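PDB 6LRF: Alr4995 protein from Nostoc sp., which combines arginine dihydrolase and ornithine cyclodeaminase activities in one chain, so that arginine can be converted to ornithine and ornithine to proline. Local coordinates for residues M652-V655 with A660-T663; E586-R589 with P593-L596; D13-D18 with D65-A70. All coordinates share one frame; numbering follows the deposited sequence.

Contact 1 of 3, residues M652-V655 with A660-T663; sequences MVCV and AVVT
C654 and the pair V661-V662 form a buried, apolar strand-to-helix contact within one beta-alpha-beta unit, where strand 651-656 of a parallel sheet is followed almost at once by helix 659-665. No hydrogen bond crosses the interface. C654 has its CB directed at the helix, and with chi1 at -169° its sulfur stands anti to the backbone N and reaches up to the helix surface. There SG of C654 lies 4.0 Å from CA of V662, so that it meets the helix backbone as well as its side chains. One branch of V662 adds to this, its CG2 being 4.2 Å from the C654 SG. The same methyl also sits over the strand backbone, 4.1 Å from the carbonyl O of C654. V661 supplies a looser flank through CG1, 4.3 Å from the C654 SG. V655, next along the strand, sends its side chain to the opposite face of the sheet, against V680 and F683 of helix 680-694, while C654 also touches M632 on the neighbouring strand 629-633. The helix lies over the sheet through C654 and V662, in a short crossover from strand 651-656 toward strand 673-677 that is typical of the Rossmann fold.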
HETATM    1  N   MSE B 652     -23.607  -0.063  -9.071  1.00 31.59           N
HETATM    2  CA  MSE B 652     -22.653   0.708  -8.293  1.00 31.07           C
HETATM    3  C   MSE B 652     -21.269   0.562  -8.905  1.00 28.09           C
HETATM    4  O   MSE B 652     -20.748  -0.540  -9.007  1.00 29.68           O
HETATM    5  CB  MSE B 652     -22.648   0.223  -6.846  1.00 32.97           C
HETATM    6  CG  MSE B 652     -24.034  -0.032  -6.310  1.00 34.03           C
HETATM    7 SE   MSE B 652     -24.872   1.626  -5.805  0.42 41.98          SE
HETATM    8  CE  MSE B 652     -24.116   1.723  -4.004  1.00 31.58           C
ATOM      9  N   VAL B 653     -20.688   1.672  -9.334  1.00 25.37           N
ATOM     10  CA  VAL B 653     -19.337   1.657  -9.857  1.00 25.12           C
ATOM     11  C   VAL B 653     -18.447   2.494  -8.944  1.00 28.47           C
ATOM     12  O   VAL B 653     -18.678   3.685  -8.748  1.00 29.69           O
ATOM     13  CB  VAL B 653     -19.275   2.187 -11.299  1.00 27.95           C
ATOM     14  CG1 VAL B 653     -17.860   2.065 -11.839  1.00 24.86           C
ATOM     15  CG2 VAL B 653     -20.253   1.420 -12.173  1.00 26.20           C
ATOM     16  N   CYS B 654     -17.444   1.849  -8.373  1.00 23.59           N
ATOM     17  CA  CYS B 654     -16.625   2.469  -7.343  1.00 31.35           C
ATOM     18  C   CYS B 654     -15.167   2.552  -7.771  1.00 34.14           C
ATOM     19  O   CYS B 654     -14.504   1.528  -7.942  1.00 35.21           O
ATOM     20  CB  CYS B 654     -16.739   1.689  -6.037  1.00 29.77           C
ATOM     21  SG  CYS B 654     -16.003   2.553  -4.623  1.00 59.25           S
ATOM     22  N   VAL B 655     -14.665   3.771  -7.948  1.00 31.36           N
ATOM     23  CA  VAL B 655     -13.281   3.963  -8.357  1.00 25.84           C
ATOM     24  C   VAL B 655     -12.525   4.721  -7.285  1.00 36.25           C
ATOM     25  O   VAL B 655     -12.969   5.780  -6.834  1.00 31.00           O
ATOM     26  CB  VAL B 655     -13.192   4.722  -9.695  1.00 32.39           C
ATOM     27  CG1 VAL B 655     -11.772   4.688 -10.223  1.00 28.52           C
ATOM     28  CG2 VAL B 655     -14.155   4.113 -10.716  1.00 26.41           C
ATOM     29  N   ALA B 660      -9.189   0.085   0.055  1.00 58.31           N
ATOM     30  CA  ALA B 660      -9.968  -0.144   1.275  1.00 59.25           C
ATOM     31  C   ALA B 660     -11.417   0.345   1.172  1.00 61.31           C
ATOM     32  O   ALA B 660     -12.322  -0.263   1.753  1.00 62.85           O
ATOM     33  CB  ALA B 660      -9.285   0.512   2.463  1.00 63.48           C
ATOM     34  N   VAL B 661     -11.641   1.450   0.463  1.00 63.76           N
ATOM     35  CA  VAL B 661     -13.000   1.966   0.301  1.00 59.96           C
ATOM     36  C   VAL B 661     -13.696   1.209  -0.843  1.00 56.08           C
ATOM     37  O   VAL B 661     -14.904   0.940  -0.783  1.00 56.87           O
ATOM     38  CB  VAL B 661     -13.009   3.514   0.059  1.00 65.79           C
ATOM     39  CG1 VAL B 661     -13.886   3.906  -1.128  1.00 61.33           C
ATOM     40  CG2 VAL B 661     -13.455   4.261   1.325  1.00 61.98           C
ATOM     41  N   VAL B 662     -12.918   0.837  -1.861  1.00 53.28           N
ATOM     42  CA  VAL B 662     -13.431   0.048  -2.974  1.00 50.34           C
ATOM     43  C   VAL B 662     -13.944  -1.283  -2.456  1.00 52.97           C
ATOM     44  O   VAL B 662     -15.055  -1.694  -2.791  1.00 55.00           O
ATOM     45  CB  VAL B 662     -12.360  -0.190  -4.064  1.00 44.87           C
ATOM     46  CG1 VAL B 662     -12.841  -1.217  -5.078  1.00 44.12           C
ATOM     47  CG2 VAL B 662     -12.018   1.115  -4.766  1.00 46.96           C
ATOM     48  N   THR B 663     -13.155  -1.936  -1.607  1.00 54.45           N
ATOM     49  CA  THR B 663     -13.554  -3.238  -1.068  1.00 60.98           C
ATOM     50  C   THR B 663     -14.799  -3.132  -0.179  1.00 57.74           C
ATOM     51  O   THR B 663     -15.614  -4.048  -0.154  1.00 61.79           O
ATOM     52  CB  THR B 663     -12.400  -3.923  -0.284  1.00 58.77           C
ATOM     53  OG1 THR B 663     -12.692  -5.316  -0.148  1.00 63.57           O
ATOM     54  CG2 THR B 663     -12.213  -3.318   1.105  1.00 59.24           C
TER

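Contact 2 of 3, residues E586-R589 with P593-L596; sequences ECVR and PFVL
Helix 583-589 is joined by a short turn to strand 594-597, the outermost strand at one end of the parallel sheet of the Rossmann-like region, and their meeting point is an apolar contact made by F594. The ring of F594 receives two neighbouring side chains from the last turn of the helix, both at an oblique angle. The CB of C587 lies 3.9 Å from CD1 of F594. Further along the same side of the ring, the CG2 methyl of V588 is 4.3 Å from CE1 of F594. With chi1 at 58°, the CG of F594 sits between its own backbone N and carbonyl carbon, a crowded position that places the ring beside C587 and V588. C587 touches the ring through its CB, while its side chain also meets L520 of the adjacent strand 519-523 and I512 of helix 505-513, to which a salt bridge from E586 OE2 to R513 also ties the helix; L520 packs on F594 too. V588 leans on V574 of helix 570-575. V595 packs on helix 613-624, so the strand is covered on its other face as well. This is the helix-over-sheet layering of a three-layer alpha/beta sandwich, here at the sheet edge of a Rossmann fold.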
ATOM      1  N   GLU B 586     -20.393  23.264 -15.762  1.00 23.93           N
ATOM      2  CA  GLU B 586     -21.280  22.444 -16.583  1.00 26.18           C
ATOM      3  C   GLU B 586     -22.572  22.099 -15.853  1.00 29.54           C
ATOM      4  O   GLU B 586     -23.629  22.007 -16.484  1.00 26.91           O
ATOM      5  CB  GLU B 586     -20.586  21.155 -17.037  1.00 26.27           C
ATOM      6  CG  GLU B 586     -19.396  21.349 -17.997  1.00 27.32           C
ATOM      7  CD  GLU B 586     -19.739  22.126 -19.285  1.00 40.07           C
ATOM      8  OE1 GLU B 586     -20.940  22.304 -19.614  1.00 36.98           O
ATOM      9  OE2 GLU B 586     -18.786  22.567 -19.973  1.00 34.60           O
ATOM     10  N   CYS B 587     -22.509  21.908 -14.530  1.00 26.90           N
ATOM     11  CA  CYS B 587     -23.737  21.627 -13.771  1.00 26.21           C
ATOM     12  C   CYS B 587     -24.683  22.816 -13.850  1.00 25.81           C
ATOM     13  O   CYS B 587     -25.886  22.651 -14.066  1.00 25.37           O
ATOM     14  CB  CYS B 587     -23.445  21.294 -12.300  1.00 22.81           C
ATOM     15  SG  CYS B 587     -22.737  19.657 -12.072  1.00 24.01           S
ATOM     16  N   VAL B 588     -24.144  24.017 -13.685  1.00 23.09           N
ATOM     17  CA  VAL B 588     -24.986  25.205 -13.749  1.00 25.19           C
ATOM     18  C   VAL B 588     -25.535  25.403 -15.176  1.00 28.22           C
ATOM     19  O   VAL B 588     -26.734  25.592 -15.358  1.00 29.22           O
ATOM     20  CB  VAL B 588     -24.228  26.465 -13.273  1.00 32.72           C
ATOM     21  CG1 VAL B 588     -25.037  27.724 -13.558  1.00 25.67           C
ATOM     22  CG2 VAL B 588     -23.913  26.359 -11.771  1.00 23.76           C
ATOM     23  N   ARG B 589     -24.677  25.296 -16.184  1.00 28.05           N
ATOM     24  CA  ARG B 589     -25.102  25.571 -17.563  1.00 28.97           C
ATOM     25  C   ARG B 589     -26.099  24.551 -18.099  1.00 32.13           C
ATOM     26  O   ARG B 589     -26.958  24.881 -18.915  1.00 35.70           O
ATOM     27  CB  ARG B 589     -23.886  25.636 -18.490  1.00 32.85           C
ATOM     28  CG  ARG B 589     -23.193  27.009 -18.523  1.00 41.14           C
ATOM     29  CD  ARG B 589     -24.042  28.097 -19.209  1.00 43.56           C
ATOM     30  NE  ARG B 589     -23.271  29.323 -19.437  1.00 53.26           N
ATOM     31  CZ  ARG B 589     -23.441  30.467 -18.772  1.00 57.52           C
ATOM     32  NH1 ARG B 589     -24.381  30.565 -17.834  1.00 57.66           N
ATOM     33  NH2 ARG B 589     -22.675  31.524 -19.051  1.00 53.13           N
ATOM     34  N   PRO B 593     -28.682  19.198 -11.087  1.00 25.04           N
ATOM     35  CA  PRO B 593     -28.697  19.540  -9.660  1.00 28.15           C
ATOM     36  C   PRO B 593     -27.444  19.011  -8.965  1.00 24.97           C
ATOM     37  O   PRO B 593     -26.934  17.960  -9.350  1.00 24.85           O
ATOM     38  CB  PRO B 593     -29.948  18.832  -9.133  1.00 30.74           C
ATOM     39  CG  PRO B 593     -30.736  18.458 -10.346  1.00 36.19           C
ATOM     40  CD  PRO B 593     -29.759  18.265 -11.449  1.00 29.70           C
ATOM     41  N   PHE B 594     -26.934  19.725  -7.973  1.00 23.02           N
ATOM     42  CA  PHE B 594     -25.815  19.193  -7.218  1.00 20.17           C
ATOM     43  C   PHE B 594     -26.060  19.469  -5.761  1.00 24.95           C
ATOM     44  O   PHE B 594     -26.793  20.392  -5.423  1.00 25.73           O
ATOM     45  CB  PHE B 594     -24.473  19.773  -7.687  1.00 23.61           C
ATOM     46  CG  PHE B 594     -24.383  21.271  -7.603  1.00 28.40           C
ATOM     47  CD1 PHE B 594     -24.692  22.063  -8.706  1.00 27.35           C
ATOM     48  CD2 PHE B 594     -23.974  21.891  -6.431  1.00 24.61           C
ATOM     49  CE1 PHE B 594     -24.609  23.443  -8.625  1.00 28.59           C
ATOM     50  CE2 PHE B 594     -23.881  23.265  -6.346  1.00 26.84           C
ATOM     51  CZ  PHE B 594     -24.201  24.045  -7.444  1.00 27.93           C
ATOM     52  N   VAL B 595     -25.493  18.633  -4.901  1.00 23.77           N
ATOM     53  CA  VAL B 595     -25.557  18.869  -3.467  1.00 22.36           C
ATOM     54  C   VAL B 595     -24.149  18.768  -2.913  1.00 21.16           C
ATOM     55  O   VAL B 595     -23.431  17.779  -3.158  1.00 21.30           O
ATOM     56  CB  VAL B 595     -26.481  17.862  -2.738  1.00 25.87           C
ATOM     57  CG1 VAL B 595     -26.503  18.142  -1.228  1.00 19.76           C
ATOM     58  CG2 VAL B 595     -27.893  17.896  -3.319  1.00 31.10           C
ATOM     59  N   LEU B 596     -23.738  19.802  -2.192  1.00 21.34           N
ATOM     60  CA  LEU B 596     -22.466  19.766  -1.489  1.00 19.73           C
ATOM     61  C   LEU B 596     -22.730  19.580   0.006  1.00 19.59           C
ATOM     62  O   LEU B 596     -23.233  20.479   0.668  1.00 19.79           O
ATOM     63  CB  LEU B 596     -21.668  21.044  -1.750  1.00 17.87           C
ATOM     64  CG  LEU B 596     -21.493  21.409  -3.234  1.00 22.02           C
ATOM     65  CD1 LEU B 596     -20.757  22.721  -3.385  1.00 22.77           C
ATOM     66  CD2 LEU B 596     -20.762  20.316  -3.994  1.00 18.48           C
TER

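Contact 3 of 3, residues D13-D18 with D65-A70; sequences DHYDVD and DLVFTA
Apolar contacts carry most of this meeting between two loops, with Y15 of 13-18 laid against V67 and F68 of 65-70. CD1 of the Y15 ring lies 3.8 Å from CG2 of V67, and the two side chains cross at about a right angle. The same tyrosine ring continues toward F68, where CE1 of Y15 is 4.5 Å from CZ of F68, a looser and oblique approach. V67 also serves its own neighbour: its CG2 stands 4.0 Å above the plane of the F68 ring, over the centre, so one methyl touches both aromatic rings. A chi1 of 172° extends the Y15 ring away from its own N, and the ring is carried inward although its CB leaves the backbone at a slant to the other loop. Its hydroxyl is held beyond the contact by the carbonyl O of E254, and its ring also meets F255.

Segment 65-70 falls in the guanidine-modifying (GME) type region, consistent with a pentein fold, a propeller-like, pseudo-fivefold ring of alpha/beta units to which 13-18 probably belongs as well. Both segments are largely loop, one after strand 6-9 and the other before strand 73-76, with 65-70 running into a 3-10 turn at 69-70.

The polar link between the loops runs through a water. It donates to the carbonyl O of D16 at 2.7 Å and to OD1 of D65, also 2.7 Å, the two acceptors subtending about 133° at the water. It therefore joins the loops where D16 O and D65 OD1 are themselves 4.9 Å apart. The other carboxylate oxygen of D65 bonds to the hydroxyl of Y19. Backbone bonds shape 65-70 itself: F68 N bonds to D65 O, while a weak bond from T69 N to V67 O closes an inverse gamma turn centred on F68, whose own carbonyl O is taken by R90.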
ATOM      1  N   ASP B  13      26.870  28.049 -44.287  1.00 48.85           N
ATOM      2  CA  ASP B  13      28.214  27.727 -44.791  1.00 51.03           C
ATOM      3  C   ASP B  13      29.067  26.956 -43.774  1.00 52.83           C
ATOM      4  O   ASP B  13      29.906  26.136 -44.157  1.00 50.84           O
ATOM      5  CB  ASP B  13      28.952  29.007 -45.218  1.00 49.50           C
ATOM      6  CG  ASP B  13      28.421  29.600 -46.530  1.00 50.34           C
ATOM      7  OD1 ASP B  13      27.330  29.194 -46.992  1.00 50.30           O
ATOM      8  OD2 ASP B  13      29.100  30.486 -47.100  1.00 52.66           O
ATOM      9  N   HIS B  14      28.852  27.213 -42.486  1.00 47.67           N
ATOM     10  CA  HIS B  14      29.599  26.524 -41.430  1.00 49.50           C
ATOM     11  C   HIS B  14      28.670  26.000 -40.340  1.00 48.30           C
ATOM     12  O   HIS B  14      29.010  25.988 -39.158  1.00 47.50           O
ATOM     13  CB  HIS B  14      30.653  27.454 -40.837  1.00 48.94           C
ATOM     14  CG  HIS B  14      31.506  28.122 -41.869  1.00 58.45           C
ATOM     15  ND1 HIS B  14      31.650  29.492 -41.947  1.00 61.48           N
ATOM     16  CD2 HIS B  14      32.249  27.607 -42.878  1.00 57.59           C
ATOM     17  CE1 HIS B  14      32.450  29.792 -42.954  1.00 53.92           C
ATOM     18  NE2 HIS B  14      32.825  28.667 -43.537  1.00 55.01           N
ATOM     19  N   TYR B  15      27.488  25.565 -40.749  1.00 46.08           N
ATOM     20  CA  TYR B  15      26.532  25.025 -39.806  1.00 48.50           C
ATOM     21  C   TYR B  15      26.903  23.589 -39.487  1.00 53.92           C
ATOM     22  O   TYR B  15      27.380  22.843 -40.347  1.00 51.76           O
ATOM     23  CB  TYR B  15      25.110  25.116 -40.359  1.00 47.72           C
ATOM     24  CG  TYR B  15      24.059  24.410 -39.521  1.00 50.84           C
ATOM     25  CD1 TYR B  15      23.635  24.938 -38.302  1.00 46.31           C
ATOM     26  CD2 TYR B  15      23.480  23.220 -39.956  1.00 50.20           C
ATOM     27  CE1 TYR B  15      22.669  24.293 -37.538  1.00 48.53           C
ATOM     28  CE2 TYR B  15      22.511  22.571 -39.203  1.00 48.59           C
ATOM     29  CZ  TYR B  15      22.110  23.110 -37.993  1.00 46.65           C
ATOM     30  OH  TYR B  15      21.146  22.463 -37.249  1.00 42.15           O
ATOM     31  N   ASP B  16      26.674  23.225 -38.234  1.00 54.61           N
ATOM     32  CA  ASP B  16      27.004  21.914 -37.710  1.00 60.47           C
ATOM     33  C   ASP B  16      26.339  21.823 -36.340  1.00 61.51           C
ATOM     34  O   ASP B  16      25.833  22.828 -35.830  1.00 59.25           O
ATOM     35  CB  ASP B  16      28.528  21.740 -37.614  1.00 62.22           C
ATOM     36  CG  ASP B  16      28.954  20.295 -37.361  1.00 72.51           C
ATOM     37  OD1 ASP B  16      28.288  19.361 -37.877  1.00 67.81           O
ATOM     38  OD2 ASP B  16      29.971  20.098 -36.654  1.00 74.12           O
ATOM     39  N   VAL B  17      26.316  20.636 -35.746  1.00 57.83           N
ATOM     40  CA  VAL B  17      26.022  20.544 -34.328  1.00 53.82           C
ATOM     41  C   VAL B  17      27.350  20.242 -33.622  1.00 57.92           C
ATOM     42  O   VAL B  17      27.779  19.092 -33.539  1.00 60.60           O
ATOM     43  CB  VAL B  17      24.941  19.487 -34.033  1.00 54.53           C
ATOM     44  CG1 VAL B  17      24.641  19.430 -32.547  1.00 56.82           C
ATOM     45  CG2 VAL B  17      23.668  19.806 -34.809  1.00 52.73           C
ATOM     46  N   ASP B  18      28.012  21.302 -33.160  1.00 55.59           N
ATOM     47  CA  ASP B  18      29.331  21.217 -32.528  1.00 60.43           C
ATOM     48  C   ASP B  18      29.297  20.772 -31.066  1.00 60.89           C
ATOM     49  O   ASP B  18      30.250  20.167 -30.568  1.00 61.11           O
ATOM     50  CB  ASP B  18      30.037  22.576 -32.580  1.00 60.95           C
ATOM     51  CG  ASP B  18      30.507  22.950 -33.973  1.00 71.33           C
ATOM     52  OD1 ASP B  18      30.733  22.034 -34.799  1.00 69.11           O
ATOM     53  OD2 ASP B  18      30.673  24.169 -34.232  1.00 68.55           O
ATOM     54  N   ASP B  65      25.823  28.462 -35.091  1.00 42.19           N
ATOM     55  CA  ASP B  65      24.455  28.854 -34.783  1.00 39.66           C
ATOM     56  C   ASP B  65      24.197  30.295 -35.212  1.00 38.13           C
ATOM     57  O   ASP B  65      23.113  30.836 -34.990  1.00 34.18           O
ATOM     58  CB  ASP B  65      24.163  28.656 -33.296  1.00 39.09           C
ATOM     59  CG  ASP B  65      24.072  27.181 -32.914  1.00 49.19           C
ATOM     60  OD1 ASP B  65      23.343  26.425 -33.605  1.00 48.67           O
ATOM     61  OD2 ASP B  65      24.740  26.775 -31.939  1.00 49.54           O
ATOM     62  N   LEU B  66      25.183  30.893 -35.873  1.00 35.61           N
ATOM     63  CA  LEU B  66      25.000  32.207 -36.477  1.00 37.39           C
ATOM     64  C   LEU B  66      23.838  32.190 -37.485  1.00 35.26           C
ATOM     65  O   LEU B  66      23.265  33.230 -37.800  1.00 33.67           O
ATOM     66  CB  LEU B  66      26.295  32.669 -37.144  1.00 34.76           C
ATOM     67  CG  LEU B  66      26.422  34.175 -37.367  1.00 35.18           C
ATOM     68  CD1 LEU B  66      26.823  34.854 -36.075  1.00 33.95           C
ATOM     69  CD2 LEU B  66      27.412  34.499 -38.484  1.00 37.18           C
ATOM     70  N   VAL B  67      23.469  31.005 -37.966  1.00 34.08           N
ATOM     71  CA  VAL B  67      22.326  30.871 -38.862  1.00 27.13           C
ATOM     72  C   VAL B  67      21.009  31.229 -38.163  1.00 28.95           C
ATOM     73  O   VAL B  67      19.999  31.497 -38.812  1.00 25.20           O
ATOM     74  CB  VAL B  67      22.210  29.437 -39.420  1.00 35.63           C
ATOM     75  CG1 VAL B  67      23.379  29.127 -40.338  1.00 34.59           C
ATOM     76  CG2 VAL B  67      22.140  28.423 -38.275  1.00 34.28           C
ATOM     77  N   PHE B  68      21.023  31.225 -36.837  1.00 28.55           N
ATOM     78  CA  PHE B  68      19.812  31.499 -36.067  1.00 25.76           C
ATOM     79  C   PHE B  68      19.727  32.988 -35.739  1.00 28.40           C
ATOM     80  O   PHE B  68      19.880  33.416 -34.585  1.00 25.33           O
ATOM     81  CB  PHE B  68      19.781  30.630 -34.812  1.00 27.20           C
ATOM     82  CG  PHE B  68      19.567  29.160 -35.111  1.00 30.49           C
ATOM     83  CD1 PHE B  68      18.612  28.766 -36.052  1.00 28.83           C
ATOM     84  CD2 PHE B  68      20.333  28.182 -34.482  1.00 33.32           C
ATOM     85  CE1 PHE B  68      18.410  27.420 -36.343  1.00 37.44           C
ATOM     86  CE2 PHE B  68      20.140  26.829 -34.760  1.00 34.22           C
ATOM     87  CZ  PHE B  68      19.182  26.444 -35.689  1.00 34.30           C
ATOM     88  N   THR B  69      19.485  33.771 -36.788  1.00 26.52           N
ATOM     89  CA  THR B  69      19.461  35.229 -36.684  1.00 25.43           C
ATOM     90  C   THR B  69      18.325  35.756 -35.812  1.00 23.79           C
ATOM     91  O   THR B  69      18.401  36.889 -35.357  1.00 25.62           O
ATOM     92  CB  THR B  69      19.342  35.880 -38.072  1.00 26.42           C
ATOM     93  OG1 THR B  69      18.211  35.324 -38.753  1.00 27.49           O
ATOM     94  CG2 THR B  69      20.609  35.641 -38.892  1.00 25.78           C
ATOM     95  N   ALA B  70      17.275  34.952 -35.588  1.00 26.45           N
ATOM     96  CA  ALA B  70      16.219  35.315 -34.634  1.00 23.30           C
ATOM     97  C   ALA B  70      16.836  35.787 -33.320  1.00 23.07           C
ATOM     98  O   ALA B  70      16.332  36.716 -32.668  1.00 25.64           O
ATOM     99  CB  ALA B  70      15.262  34.134 -34.383  1.00 26.19           C
TER
HETATM  100  O   HOH W   1      24.475  24.006 -33.849  1.00 49.94           O

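Contact 3 comes first along the chain, followed by contact 2 and then contact 1, each complete before the next begins. Contacts 1 and 2 share the parallel sheet with strand order 3-2-1-4-5-6, their centres about 23 Å apart: 593-596 lies on its outermost strand 594-597, whereas 652-655 lies on the fifth, one in from strand 673-677. Helices thus pack onto one sheet at two separated points. Contact 3 lies far off, on the opposite side of the chain's centre from contact 2, about 58 Å from contact 1 and about 56 Å from contact 2 between centres. The spacing reflects a modular chain, in which a guanidine-modifying part and a Rossmann-type part probably house the two activities separately.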